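Local coordinates for gamma-glutamyl cyclotransferase (Homo sapiens, PDB 3CRY) that catalyses the formation of 5-oxoproline from gamma-glutamyl dipeptides, works as a homodimer and can also induce release of cytochrome c from mitochondria, at the interface of chains A and B. Residues are numbered along the deposited sequence; one frame, centred on the assembly and turned at random. Chains: chain A/B, Gamma-glutamyl cyclotransferase.

The interface of chains A and B. Residues chain A 57, 102-104, 128-129; chain B 72-75.
Two side-chain amides of chain A grip the backbone carbonyl oxygen of B:Gln73, near the end of strand 68-74, in the two-fold homodimer interface of this gamma-glutamylcyclotransferase-family enzyme. A:Asn129 ND2 donates to B:Gln73 O at 3.0 Å, nearly head-on to the carbonyl; its CG, anti to the backbone N (chi1 -175°), carries the amide there. A:Gln57 NE2 reaches the same B:Gln73 O at 3.1 Å from above the carbonyl plane, in a nearly straight bond. The second N-H of this amide goes to A:Gly103 O at 3.0 Å, so the two acceptors, both close to the amide plane, hold its rotation. The B:Pro75 ring meets the A:Gln57 amide tip to tip, an apolar surface for it to rest on. A leucine in place of A:Gln57 would probably leave A:Gly103 O without this donor and B:Gln73 O without one of its donors.

The side chain of B:Gln73 crosses A:Thr128 at about a right angle. A hydroxyl suits this place because it both gives and takes: A:Thr128 OG1 donates to a lone pair of B:Gln73 OE1 at 2.7 Å and accepts from B:Gln73 N at 2.9 Å. The positive phi of A:Gly103 (85°) suits a glycine, and a side chain here would probably crowd A:Gln57 NE2 and B:Gln73 CB. A water links B:Gln73 OE1 to A:Gly103 O and the backbone N of A:Thr128 and A:Asn129. B:Phe72 CD1 lies 3.8 Å from A:Asn129 ND2, its flat ring flanking the amide almost perpendicularly.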
loop_
_atom_site.group_PDB
_atom_site.type_symbol
_atom_site.label_atom_id
_atom_site.label_comp_id
_atom_site.label_asym_id
_atom_site.label_seq_id
_atom_site.Cartn_x
_atom_site.Cartn_y
_atom_site.Cartn_z
ATOM N N GLN A 57 5.682 -0.291 13.038
ATOM C CA GLN A 57 7.103 -0.530 13.344
ATOM C C GLN A 57 7.301 -0.819 14.849
ATOM O O GLN A 57 8.380 -0.575 15.407
ATOM C CB GLN A 57 7.981 0.647 12.877
ATOM C CG GLN A 57 7.876 0.997 11.381
ATOM C CD GLN A 57 8.406 -0.116 10.485
ATOM O OE1 GLN A 57 9.205 -0.957 10.923
ATOM N NE2 GLN A 57 7.969 -0.127 9.234
ATOM N N SER A 102 9.598 7.436 7.634
ATOM C CA SER A 102 10.039 6.604 8.758
ATOM C C SER A 102 9.369 5.221 8.753
ATOM O O SER A 102 9.511 4.434 9.694
ATOM C CB SER A 102 9.846 7.336 10.097
ATOM O OG SER A 102 8.483 7.507 10.406
ATOM N N GLY A 103 8.633 4.935 7.680
ATOM C CA GLY A 103 8.076 3.601 7.492
ATOM C C GLY A 103 6.756 3.394 8.192
ATOM O O GLY A 103 6.329 2.230 8.365
ATOM N N MET A 104 6.103 4.488 8.607
ATOM C CA MET A 104 4.886 4.338 9.412
ATOM C C MET A 104 3.669 3.918 8.574
ATOM O O MET A 104 2.899 3.030 8.972
ATOM C CB MET A 104 4.610 5.575 10.298
ATOM C CG MET A 104 5.774 5.864 11.291
ATOM S SD MET A 104 6.218 4.493 12.441
ATOM C CE MET A 104 5.088 4.821 13.806
ATOM N N THR A 128 2.281 -1.144 6.675
ATOM C CA THR A 128 2.750 -2.410 6.099
ATOM C C THR A 128 3.493 -3.308 7.086
ATOM O O THR A 128 3.746 -4.487 6.780
ATOM C CB THR A 128 3.680 -2.187 4.879
ATOM O OG1 THR A 128 4.884 -1.533 5.303
ATOM C CG2 THR A 128 3.003 -1.327 3.808
ATOM N N ASN A 129 3.840 -2.756 8.253
ATOM C CA ASN A 129 4.599 -3.486 9.244
ATOM C C ASN A 129 4.167 -2.955 10.599
ATOM O O ASN A 129 4.595 -1.882 11.017
ATOM C CB ASN A 129 6.118 -3.258 9.010
ATOM C CG ASN A 129 6.985 -4.097 9.928
ATOM O OD1 ASN A 129 6.477 -4.759 10.847
ATOM N ND2 ASN A 129 8.294 -4.077 9.700
ATOM N N PHE B 72 7.524 -4.962 2.297
ATOM C CA PHE B 72 6.982 -4.208 3.443
ATOM C C PHE B 72 8.039 -3.258 3.979
ATOM O O PHE B 72 9.245 -3.464 3.769
ATOM C CB PHE B 72 6.430 -5.127 4.543
ATOM C CG PHE B 72 7.458 -6.064 5.133
ATOM C CD1 PHE B 72 8.244 -5.665 6.207
ATOM C CD2 PHE B 72 7.615 -7.359 4.630
ATOM C CE1 PHE B 72 9.182 -6.530 6.775
ATOM C CE2 PHE B 72 8.570 -8.239 5.188
ATOM C CZ PHE B 72 9.351 -7.820 6.253
ATOM N N GLN B 73 7.588 -2.233 4.692
ATOM C CA GLN B 73 8.525 -1.224 5.198
ATOM C C GLN B 73 9.356 -1.769 6.342
ATOM O O GLN B 73 8.819 -2.363 7.285
ATOM C CB GLN B 73 7.766 0.027 5.612
ATOM C CG GLN B 73 7.093 0.725 4.433
ATOM C CD GLN B 73 5.963 1.644 4.868
ATOM O OE1 GLN B 73 4.994 1.203 5.493
ATOM N NE2 GLN B 73 6.069 2.922 4.507
ATOM N N SER B 74 10.669 -1.571 6.231
ATOM C CA SER B 74 11.629 -2.108 7.164
ATOM C C SER B 74 12.882 -1.213 7.126
ATOM O O SER B 74 13.697 -1.334 6.215
ATOM C CB SER B 74 11.933 -3.564 6.763
ATOM O OG SER B 74 12.832 -4.185 7.672
ATOM N N PRO B 75 12.990 -0.249 8.064
ATOM C CA PRO B 75 14.181 0.619 8.089
ATOM C C PRO B 75 15.522 -0.131 8.042
ATOM O O PRO B 75 15.750 -1.077 8.800
ATOM C CB PRO B 75 13.994 1.444 9.379
ATOM C CG PRO B 75 12.480 1.554 9.503
ATOM C CD PRO B 75 11.999 0.155 9.080
HETATM O O HOH W 1 4.204 0.189 8.506
#